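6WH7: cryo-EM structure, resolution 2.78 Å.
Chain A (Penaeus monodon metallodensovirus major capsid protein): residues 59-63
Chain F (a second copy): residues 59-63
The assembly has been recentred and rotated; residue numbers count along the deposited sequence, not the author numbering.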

ATOM      1  N   VAL A  59      74.268 -35.366  20.967  1.00 12.94           N
ATOM      2  CA  VAL A  59      75.392 -34.477  20.726  1.00 12.94           C
ATOM      3  C   VAL A  59      75.342 -33.348  21.737  1.00 12.94           C
ATOM      4  O   VAL A  59      74.323 -32.664  21.867  1.00 12.94           O
ATOM      5  N   TYR A  60      76.439 -33.150  22.448  1.00 12.70           N
ATOM      6  CA  TYR A  60      76.554 -32.086  23.423  1.00 12.70           C
ATOM      7  C   TYR A  60      77.466 -31.007  22.875  1.00 12.70           C
ATOM      8  O   TYR A  60      78.425 -31.292  22.161  1.00 12.70           O
ATOM      9  N   ARG A  61      77.170 -29.763  23.220  1.00 13.16           N
ATOM     10  CA  ARG A  61      77.875 -28.617  22.674  1.00 13.16           C
ATOM     11  C   ARG A  61      78.560 -27.849  23.785  1.00 13.16           C
ATOM     12  O   ARG A  61      77.950 -27.556  24.815  1.00 13.16           O
ATOM     13  N   THR A  62      79.830 -27.537  23.574  1.00 13.17           N
ATOM     14  CA  THR A  62      80.594 -26.709  24.483  1.00 13.17           C
ATOM     15  C   THR A  62      81.413 -25.731  23.665  1.00 13.17           C
ATOM     16  O   THR A  62      81.487 -25.819  22.441  1.00 13.17           O
ATOM     17  N   ALA A  63      82.011 -24.772  24.353  1.00 13.50           N
ATOM     18  CA  ALA A  63      82.923 -23.848  23.715  1.00 13.50           C
ATOM     19  C   ALA A  63      84.125 -23.647  24.614  1.00 13.50           C
ATOM     20  O   ALA A  63      84.128 -24.031  25.783  1.00 13.50           O
TER
ATOM     21  N   VAL F  59      73.921 -27.016  31.811  1.00 12.94           N
ATOM     22  CA  VAL F  59      73.815 -28.333  32.416  1.00 12.94           C
ATOM     23  C   VAL F  59      73.612 -29.356  31.314  1.00 12.94           C
ATOM     24  O   VAL F  59      72.697 -29.226  30.495  1.00 12.94           O
ATOM     25  N   TYR F  60      74.457 -30.371  31.295  1.00 12.70           N
ATOM     26  CA  TYR F  60      74.365 -31.444  30.328  1.00 12.70           C
ATOM     27  C   TYR F  60      73.855 -32.693  31.020  1.00 12.70           C
ATOM     28  O   TYR F  60      74.161 -32.940  32.184  1.00 12.70           O
ATOM     29  N   ARG F  61      73.083 -33.487  30.294  1.00 13.16           N
ATOM     30  CA  ARG F  61      72.421 -34.652  30.855  1.00 13.16           C
ATOM     31  C   ARG F  61      72.898 -35.909  30.158  1.00 13.16           C
ATOM     32  O   ARG F  61      72.945 -35.965  28.928  1.00 13.16           O
ATOM     33  N   THR F  62      73.259 -36.907  30.950  1.00 13.17           N
ATOM     34  CA  THR F  62      73.628 -38.213  30.445  1.00 13.17           C
ATOM     35  C   THR F  62      72.987 -39.265  31.326  1.00 13.17           C
ATOM     36  O   THR F  62      72.414 -38.967  32.373  1.00 13.17           O
ATOM     37  N   ALA F  63      73.063 -40.508  30.878  1.00 13.50           N
ATOM     38  CA  ALA F  63      72.604 -41.623  31.678  1.00 13.50           C
ATOM     39  C   ALA F  63      73.607 -42.752  31.563  1.00 13.50           C
ATOM     40  O   ALA F  63      74.495 -42.743  30.713  1.00 13.50           O
TER

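Two copies of the capsid protein meet here across an exact two-fold axis, so each contact made by chain A is repeated with the chains exchanged. The two strands run roughly antiparallel, at 150° between their N-to-C directions. Their axes come no closer than 8.7 Å, and the space between them is bridged by side chains.

V59(A) takes no part. Its chi1 is t, and its side chain comes nearest to chain F where CG1 of V59(A) lies 8.8 Å from CE1 of Y60(F), too far for contact.

Y60(A) is the centre of the contact. Its CA-to-CB bond points toward chain F, and it lies across from its own symmetry mate, with CA of Y60(A) 7.3 Å from CA of Y60(F). Chi1 is m and chi2 is -90°. The two rings touch where CD1 of Y60(A) approaches CD1 of Y60(F) at 3.6 Å, an apolar contact. From there the rings diverge, and each hydroxyl ends at the partner backbone. The hydroxyl OH of Y60(A) donates a very short hydrogen bond, 2.4 Å, to the carbonyl O of R61(F). The acceptor lies at the ring edge, near the ring plane. OH of Y60(A) also sits 3.8 Å from CA of T62(F).

R61(A) contributes its backbone. Its carbonyl O accepts the matching 2.4 Å hydrogen bond from OH of Y60(F). The side chain leaves sideways and its end leads away; chi1 is m, and chi2 and chi3 are t.

T62(A) also points sideways, with chi1 t. Its CB is 3.9 Å from OH of Y60(F), so it packs beside that hydroxyl. Its own OG1 turns to the local backbone and donates a weak hydrogen bond to O of A63(A) at 3.4 Å.

A63(A) points sideways and makes no contact with chain F.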

ATOM      1  CB  VAL A  59      75.367 -33.925  19.294  1.00 12.61           C
ATOM      2  CG1 VAL A  59      76.456 -32.911  19.112  1.00 12.61           C
ATOM      3  CG2 VAL A  59      75.520 -35.046  18.305  1.00 12.61           C
ATOM      4  CB  TYR A  60      77.116 -32.610  24.727  1.00 12.79           C
ATOM      5  CG  TYR A  60      76.321 -33.717  25.339  1.00 12.79           C
ATOM      6  CD1 TYR A  60      75.301 -33.456  26.225  1.00 12.79           C
ATOM      7  CD2 TYR A  60      76.592 -35.031  25.021  1.00 12.79           C
ATOM      8  CE1 TYR A  60      74.581 -34.470  26.778  1.00 12.79           C
ATOM      9  CE2 TYR A  60      75.873 -36.041  25.560  1.00 12.79           C
ATOM     10  CZ  TYR A  60      74.874 -35.764  26.444  1.00 12.79           C
ATOM     11  OH  TYR A  60      74.155 -36.791  26.993  1.00 12.79           O
ATOM     12  CB  ARG A  61      76.918 -27.716  21.909  1.00 14.54           C
ATOM     13  CG  ARG A  61      76.430 -28.370  20.657  1.00 14.54           C
ATOM     14  CD  ARG A  61      75.368 -27.579  19.962  1.00 14.54           C
ATOM     15  NE  ARG A  61      74.969 -28.258  18.736  1.00 14.54           N
ATOM     16  CZ  ARG A  61      74.125 -29.283  18.694  1.00 14.54           C
ATOM     17  NH1 ARG A  61      73.594 -29.754  19.812  1.00 14.54           N
ATOM     18  NH2 ARG A  61      73.819 -29.843  17.534  1.00 14.54           N
ATOM     19  CB  THR A  62      81.511 -27.530  25.384  1.00 14.10           C
ATOM     20  OG1 THR A  62      82.085 -26.669  26.372  1.00 14.10           O
ATOM     21  CG2 THR A  62      82.625 -28.157  24.586  1.00 14.10           C
ATOM     22  CB  ALA A  63      82.253 -22.508  23.405  1.00 13.29           C
TER
ATOM     23  CB  VAL F  59      72.663 -28.390  33.428  1.00 12.61           C
ATOM     24  CG1 VAL F  59      72.491 -29.789  33.937  1.00 12.61           C
ATOM     25  CG2 VAL F  59      72.929 -27.445  34.567  1.00 12.61           C
ATOM     26  CB  TYR F  60      75.715 -31.726  29.706  1.00 12.79           C
ATOM     27  CG  TYR F  60      76.340 -30.547  29.033  1.00 12.79           C
ATOM     28  CD1 TYR F  60      76.111 -30.282  27.702  1.00 12.79           C
ATOM     29  CD2 TYR F  60      77.159 -29.692  29.739  1.00 12.79           C
ATOM     30  CE1 TYR F  60      76.684 -29.206  27.096  1.00 12.79           C
ATOM     31  CE2 TYR F  60      77.722 -28.616  29.144  1.00 12.79           C
ATOM     32  CZ  TYR F  60      77.493 -28.376  27.823  1.00 12.79           C
ATOM     33  OH  TYR F  60      78.072 -27.291  27.224  1.00 12.79           O
ATOM     34  CB  ARG F  61      70.911 -34.514  30.742  1.00 14.54           C
ATOM     35  CG  ARG F  61      70.389 -33.435  31.634  1.00 14.54           C
ATOM     36  CD  ARG F  61      68.931 -33.165  31.432  1.00 14.54           C
ATOM     37  NE  ARG F  61      68.487 -32.131  32.358  1.00 14.54           N
ATOM     38  CZ  ARG F  61      68.676 -30.831  32.165  1.00 14.54           C
ATOM     39  NH1 ARG F  61      69.307 -30.401  31.084  1.00 14.54           N
ATOM     40  NH2 ARG F  61      68.240 -29.958  33.061  1.00 14.54           N
ATOM     41  CB  THR F  62      75.140 -38.414  30.409  1.00 14.10           C
ATOM     42  OG1 THR F  62      75.430 -39.638  29.728  1.00 14.10           O
ATOM     43  CG2 THR F  62      75.703 -38.493  31.805  1.00 14.10           C
ATOM     44  CB  ALA F  63      71.212 -42.094  31.253  1.00 13.29           C
TER